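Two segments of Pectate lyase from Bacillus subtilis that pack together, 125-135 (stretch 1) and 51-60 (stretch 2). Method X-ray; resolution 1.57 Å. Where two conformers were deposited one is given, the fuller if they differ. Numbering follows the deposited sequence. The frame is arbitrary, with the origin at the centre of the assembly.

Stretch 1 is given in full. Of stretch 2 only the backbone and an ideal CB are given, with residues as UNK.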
ATOM      1  N   ILE A 125       4.915  -0.197 -14.021  1.00  8.74           N
ATOM      2  CA  ILE A 125       4.247   0.937 -14.650  1.00  8.23           C
ATOM      3  C   ILE A 125       5.326   1.928 -15.125  1.00  9.36           C
ATOM      4  O   ILE A 125       6.065   2.492 -14.290  1.00 10.10           O
ATOM      5  CB  ILE A 125       3.270   1.653 -13.687  1.00  8.20           C
ATOM      6  CG1 ILE A 125       2.425   0.615 -12.886  1.00  6.95           C
ATOM      7  CG2 ILE A 125       2.428   2.681 -14.485  1.00  8.99           C
ATOM      8  CD1 ILE A 125       1.582  -0.418 -13.745  1.00  7.18           C
ATOM      9  N   PRO A 126       5.451   2.107 -16.448  1.00  8.15           N
ATOM     10  CA  PRO A 126       6.511   2.995 -16.937  1.00  8.81           C
ATOM     11  C   PRO A 126       6.145   4.454 -16.758  1.00  8.81           C
ATOM     12  O   PRO A 126       5.014   4.807 -16.374  1.00  8.75           O
ATOM     13  CB  PRO A 126       6.578   2.651 -18.438  1.00  9.27           C
ATOM     14  CG  PRO A 126       5.156   2.309 -18.805  1.00 12.46           C
ATOM     15  CD  PRO A 126       4.561   1.644 -17.545  1.00  9.01           C
ATOM     16  N   ALA A 127       7.131   5.320 -17.005  1.00  9.53           N
ATOM     17  CA  ALA A 127       6.967   6.753 -16.802  1.00 10.31           C
ATOM     18  C   ALA A 127       5.870   7.372 -17.671  1.00  9.98           C
ATOM     19  O   ALA A 127       5.604   6.900 -18.802  1.00 10.53           O
ATOM     20  CB  ALA A 127       8.305   7.454 -17.112  1.00 11.45           C
ATOM     21  N   ASN A 128       5.302   8.481 -17.184  1.00 10.34           N
ATOM     22  CA  ASN A 128       4.314   9.282 -17.927  1.00 10.02           C
ATOM     23  C   ASN A 128       3.097   8.455 -18.299  1.00 10.49           C
ATOM     24  O   ASN A 128       2.710   8.357 -19.477  1.00 10.75           O
ATOM     25  CB  ASN A 128       4.943   9.915 -19.191  1.00 10.36           C
ATOM     26  CG  ASN A 128       6.262  10.621 -18.895  1.00 11.47           C
ATOM     27  OD1 ASN A 128       6.368  11.401 -17.953  1.00 14.73           O
ATOM     28  ND2 ASN A 128       7.286  10.330 -19.692  1.00 12.66           N
ATOM     29  N   THR A 129       2.508   7.834 -17.276  1.00  9.00           N
ATOM     30  CA  THR A 129       1.387   6.916 -17.487  1.00  8.79           C
ATOM     31  C   THR A 129       0.265   7.317 -16.569  1.00  8.39           C
ATOM     32  O   THR A 129       0.511   7.589 -15.379  1.00  9.21           O
ATOM     33  CB  THR A 129       1.794   5.492 -17.150  1.00  8.49           C
ATOM     34  OG1 THR A 129       2.880   5.076 -17.992  1.00  9.50           O
ATOM     35  CG2 THR A 129       0.632   4.540 -17.343  1.00  8.67           C
ATOM     36  N   THR A 130      -0.961   7.328 -17.109  1.00  8.57           N
ATOM     37  CA  THR A 130      -2.167   7.464 -16.313  1.00  8.23           C
ATOM     38  C   THR A 130      -3.006   6.207 -16.504  1.00  8.94           C
ATOM     39  O   THR A 130      -3.261   5.800 -17.632  1.00 10.19           O
ATOM     40  CB  THR A 130      -3.009   8.687 -16.721  1.00  9.42           C
ATOM     41  OG1 THR A 130      -2.271   9.889 -16.419  1.00  8.42           O
ATOM     42  CG2 THR A 130      -4.423   8.680 -16.007  1.00  8.46           C
ATOM     43  N   ILE A 131      -3.374   5.576 -15.393  1.00  8.36           N
ATOM     44  CA  ILE A 131      -4.216   4.382 -15.439  1.00  7.42           C
ATOM     45  C   ILE A 131      -5.443   4.677 -14.591  1.00  7.18           C
ATOM     46  O   ILE A 131      -5.325   4.954 -13.406  1.00  8.11           O
ATOM     47  CB  ILE A 131      -3.487   3.104 -14.891  1.00  6.71           C
ATOM     48  CG1 ILE A 131      -2.087   2.945 -15.516  1.00  8.95           C
ATOM     49  CG2 ILE A 131      -4.417   1.821 -14.960  1.00  9.04           C
ATOM     50  CD1 ILE A 131      -1.300   1.699 -15.024  1.00  9.84           C
ATOM     51  N   VAL A 132      -6.625   4.626 -15.210  1.00  7.07           N
ATOM     52  CA  VAL A 132      -7.848   5.016 -14.526  1.00  7.42           C
ATOM     53  C   VAL A 132      -8.950   3.988 -14.786  1.00  8.25           C
ATOM     54  O   VAL A 132      -9.032   3.419 -15.873  1.00  8.18           O
ATOM     55  CB  VAL A 132      -8.358   6.446 -14.881  1.00  8.48           C
ATOM     56  CG1 VAL A 132      -7.293   7.530 -14.509  1.00  8.37           C
ATOM     57  CG2 VAL A 132      -8.681   6.549 -16.346  1.00  9.59           C
ATOM     58  N   GLY A 133      -9.764   3.737 -13.775  1.00  6.51           N
ATOM     59  CA  GLY A 133     -10.884   2.828 -13.984  1.00  7.81           C
ATOM     60  C   GLY A 133     -11.996   3.456 -14.790  1.00  8.87           C
ATOM     61  O   GLY A 133     -12.331   4.646 -14.611  1.00  8.44           O
ATOM     62  N   SER A 134     -12.598   2.666 -15.674  1.00  8.91           N
ATOM     63  CA  SER A 134     -13.782   3.111 -16.398  0.50  9.51           C
ATOM     64  C   SER A 134     -15.030   2.833 -15.553  1.00  9.57           C
ATOM     65  O   SER A 134     -15.235   1.711 -15.069  1.00 10.26           O
ATOM     66  CB  SER A 134     -13.871   2.383 -17.748  0.50  8.98           C
ATOM     67  OG  SER A 134     -12.885   2.844 -18.648  0.50  8.02           O
ATOM     68  N   GLY A 135     -15.865   3.846 -15.360  1.00  9.44           N
ATOM     69  CA  GLY A 135     -17.091   3.649 -14.609  1.00  9.11           C
ATOM     70  C   GLY A 135     -16.799   3.335 -13.150  1.00  8.83           C
ATOM     71  O   GLY A 135     -15.794   3.776 -12.603  1.00  8.94           O
ATOM     72  N   UNK A  51       8.587   5.375 -21.946  1.00 17.47           N
ATOM     73  CA  UNK A  51       8.255   6.713 -21.413  1.00 16.93           C
ATOM     74  C   UNK A  51       7.262   7.531 -22.269  1.00 15.95           C
ATOM     75  O   UNK A  51       6.899   8.661 -21.926  1.00 15.57           O
ATOM     76  CB  UNK A  51       9.547   7.519 -21.261  1.00 16.93           C
ATOM     77  N   UNK A  52       6.821   6.975 -23.388  1.00 15.73           N
ATOM     78  CA  UNK A  52       5.783   7.617 -24.205  1.00 16.20           C
ATOM     79  C   UNK A  52       4.548   7.975 -23.341  1.00 15.74           C
ATOM     80  O   UNK A  52       3.992   7.071 -22.719  1.00 14.66           O
ATOM     81  CB  UNK A  52       5.376   6.697 -25.358  1.00 16.20           C
ATOM     82  N   UNK A  53       4.107   9.257 -23.326  1.00 14.80           N
ATOM     83  CA  UNK A  53       2.887   9.509 -22.542  1.00 14.69           C
ATOM     84  C   UNK A  53       1.726   8.621 -22.997  1.00 14.22           C
ATOM     85  O   UNK A  53       1.468   8.471 -24.215  1.00 14.02           O
ATOM     86  CB  UNK A  53       2.484  10.981 -22.652  1.00 14.69           C
ATOM     87  N   UNK A  54       1.051   7.997 -22.020  1.00 13.28           N
ATOM     88  CA  UNK A  54      -0.036   7.058 -22.313  1.00 11.46           C
ATOM     89  C   UNK A  54      -1.179   7.091 -21.289  1.00 12.10           C
ATOM     90  O   UNK A  54      -0.950   7.324 -20.106  1.00 11.25           O
ATOM     91  CB  UNK A  54       0.529   5.638 -22.388  1.00 11.46           C
ATOM     92  N   UNK A  55      -2.406   6.853 -21.749  1.00 11.58           N
ATOM     93  CA  UNK A  55      -3.551   6.759 -20.880  1.00 10.89           C
ATOM     94  C   UNK A  55      -4.102   5.358 -21.065  1.00 11.06           C
ATOM     95  O   UNK A  55      -4.262   4.889 -22.205  1.00 11.65           O
ATOM     96  CB  UNK A  55      -4.595   7.836 -21.183  1.00 10.89           C
ATOM     97  N   UNK A  56      -4.404   4.704 -19.949  1.00  9.35           N
ATOM     98  CA  UNK A  56      -4.915   3.336 -19.967  1.00  8.90           C
ATOM     99  C   UNK A  56      -6.163   3.293 -19.133  1.00  8.94           C
ATOM    100  O   UNK A  56      -6.091   3.526 -17.926  1.00  9.00           O
ATOM    101  CB  UNK A  56      -3.879   2.334 -19.453  1.00  8.90           C
ATOM    102  N   UNK A  57      -7.303   2.994 -19.784  1.00  8.66           N
ATOM    103  CA  UNK A  57      -8.580   2.804 -19.113  1.00  8.92           C
ATOM    104  C   UNK A  57      -8.745   1.332 -18.751  1.00  8.96           C
ATOM    105  O   UNK A  57      -8.619   0.486 -19.626  1.00 10.40           O
ATOM    106  CB  UNK A  57      -9.737   3.281 -19.993  1.00  8.92           C
ATOM    107  N   UNK A  58      -9.057   1.040 -17.492  1.00  8.65           N
ATOM    108  CA  UNK A  58      -9.370  -0.335 -17.091  1.00  8.11           C
ATOM    109  C   UNK A  58     -10.867  -0.548 -17.207  1.00  8.01           C
ATOM    110  O   UNK A  58     -11.674   0.142 -16.536  1.00  8.42           O
ATOM    111  CB  UNK A  58      -8.890  -0.624 -15.667  1.00  8.11           C
ATOM    112  N   UNK A  59     -11.233  -1.504 -18.061  1.00  7.95           N
ATOM    113  CA  UNK A  59     -12.624  -1.841 -18.267  1.00  8.58           C
ATOM    114  C   UNK A  59     -12.983  -3.176 -17.590  1.00  9.10           C
ATOM    115  O   UNK A  59     -12.494  -4.255 -18.016  1.00 10.65           O
ATOM    116  CB  UNK A  59     -12.928  -1.903 -19.765  1.00  8.58           C
ATOM    117  N   UNK A  60     -13.803  -3.088 -16.536  1.00  9.10           N
ATOM    118  CA  UNK A  60     -14.294  -4.281 -15.834  1.00  9.28           C
ATOM    119  C   UNK A  60     -13.213  -4.829 -14.922  1.00  9.12           C
ATOM    120  O   UNK A  60     -12.355  -4.092 -14.440  1.00  8.24           O
ATOM    121  CB  UNK A  60     -14.743  -5.355 -16.827  1.00  9.28           C
TER

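Position 51 sits beside the turn that leads into stretch 1's strand. Its CA-to-CB bond points sideways, with the ideal CB 3.9 Å from N128 ND2 and 4.3 Å from A127 CB, so small or medium side chains, polar or not, would fit. The backbone does the essential work: N128 ND2 donates to the carbonyl O of residue 51 at 2.8 Å. The residue is T51, whose CG2 lies 4.0 Å from A127 CB.

At position 52 the CB points away, and stretch 1 places no demand on it; it is T52. Position 53, with phi -56°, points sideways. Its N makes no hydrogen bond to stretch 1, so proline is tolerated among many others. P53 is found, its CA 3.3 Å from N128 O in a CA-H...O contact.

From 54 to 58 the backbone pairs in parallel with T129 to G133. At 54, N donates to N128 O (3.1 Å) and O accepts from T130 N (3.0 Å). The CB shares a face with T129, and nearby lie the oxygens A127 O, N128 O and T129 OG1. A long donor, lysine or perhaps arginine, suits such a cluster. K54 curls back, with chi1, chi3 and chi4 all p, so that NZ donates to T129 OG1 at 2.9 Å, weakly to N128 O at 3.4 Å, and to T52 O at 2.7 Å within its own stretch.

Position 55 lies on the other face, beside T130. Beta-branched residues suit the extended backbone; I55 brings CG1 to 4.4 Å from T130 CB.

Position 56 returns to the face of T129 and I131, its ideal CB 4.4 Å from I131 CG1. Valine, isoleucine or leucine would extend this apolar surface. I56 does so, its CD1 reaching 4.3 Å from T129 CG2, while its N and O bond to T130 O (2.8 Å) and V132 N (3.0 Å).

At 57 the CB faces V132's side, 3.5 Å from S134 OG. An aromatic or branched aliphatic residue could cover the valine. Y57 sets CD1 3.5 Å from V132 CG2, the methyl meeting the ring obliquely.

Position 58 pairs with G133, which has no side chain, leaving I131 as the apolar neighbour on this face. An aliphatic residue is expected, and I58 places CG1 3.8 Å from I131 CG2. Its O accepts from S134 N at 2.8 Å.

Position 59 points away and accepts many residues; K59 is extended, all its chi angles t. Position 60, with phi 78°, favours glycine. G60 N donates to the O of water 1 at 2.7 Å, and that water in turn donates to S134 O.

Stretch 2 (51-60) TTPKIIYIKG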
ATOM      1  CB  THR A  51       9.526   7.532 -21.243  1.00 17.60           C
ATOM      2  OG1 THR A  51      10.109   7.692 -22.545  1.00 20.03           O
ATOM      3  CG2 THR A  51      10.514   6.824 -20.354  1.00 17.17           C
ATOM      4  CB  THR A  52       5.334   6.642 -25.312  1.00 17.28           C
ATOM      5  OG1 THR A  52       6.493   6.222 -26.059  1.00 20.89           O
ATOM      6  CG2 THR A  52       4.341   7.268 -26.247  1.00 18.09           C
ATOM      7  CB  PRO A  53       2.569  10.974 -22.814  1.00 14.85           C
ATOM      8  CG  PRO A  53       3.916  11.577 -23.116  1.00 16.60           C
ATOM      9  CD  PRO A  53       4.722  10.516 -23.802  1.00 15.45           C
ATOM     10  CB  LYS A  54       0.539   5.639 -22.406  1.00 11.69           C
ATOM     11  CG  LYS A  54       0.998   5.092 -21.049  1.00 11.66           C
ATOM     12  CD  LYS A  54       1.939   3.912 -21.112  1.00 14.84           C
ATOM     13  CE  LYS A  54       3.342   4.319 -21.533  1.00 13.56           C
ATOM     14  NZ  LYS A  54       3.969   5.395 -20.629  1.00 12.75           N
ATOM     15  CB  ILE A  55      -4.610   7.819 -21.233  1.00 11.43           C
ATOM     16  CG1 ILE A  55      -4.040   9.209 -20.977  1.00 11.26           C
ATOM     17  CG2 ILE A  55      -5.915   7.630 -20.397  1.00 11.26           C
ATOM     18  CD1 ILE A  55      -4.787  10.331 -21.623  1.00 12.16           C
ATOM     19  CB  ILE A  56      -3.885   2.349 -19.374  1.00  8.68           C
ATOM     20  CG1 ILE A  56      -2.617   2.328 -20.226  1.00 10.51           C
ATOM     21  CG2 ILE A  56      -4.492   0.910 -19.236  1.00  7.89           C
ATOM     22  CD1 ILE A  56      -1.448   1.570 -19.581  1.00 10.95           C
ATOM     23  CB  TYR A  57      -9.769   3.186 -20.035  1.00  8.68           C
ATOM     24  CG  TYR A  57      -9.848   4.678 -20.210  1.00 10.57           C
ATOM     25  CD1 TYR A  57     -10.378   5.480 -19.193  1.00 10.70           C
ATOM     26  CD2 TYR A  57      -9.345   5.295 -21.366  1.00 12.64           C
ATOM     27  CE1 TYR A  57     -10.434   6.896 -19.336  1.00 10.98           C
ATOM     28  CE2 TYR A  57      -9.417   6.672 -21.515  1.00 11.09           C
ATOM     29  CZ  TYR A  57      -9.947   7.461 -20.500  1.00 13.85           C
ATOM     30  OH  TYR A  57      -9.964   8.828 -20.696  1.00 14.05           O
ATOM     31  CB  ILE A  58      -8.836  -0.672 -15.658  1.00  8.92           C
ATOM     32  CG1 ILE A  58      -7.307  -0.472 -15.716  1.00 13.28           C
ATOM     33  CG2 ILE A  58      -9.332  -2.093 -15.197  1.00  9.56           C
ATOM     34  CD1 ILE A  58      -6.452  -1.351 -14.848  1.00 19.55           C
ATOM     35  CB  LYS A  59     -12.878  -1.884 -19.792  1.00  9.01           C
ATOM     36  CG  LYS A  59     -14.255  -2.310 -20.169  1.00 12.50           C
ATOM     37  CD  LYS A  59     -14.441  -2.287 -21.685  1.00 15.94           C
ATOM     38  CE  LYS A  59     -15.908  -2.531 -21.995  1.00 20.63           C
ATOM     39  NZ  LYS A  59     -16.074  -2.695 -23.483  1.00 19.90           N
TER
HETATM   40  O   HOH W   1     -15.108  -0.948 -15.421  1.00 12.31           O
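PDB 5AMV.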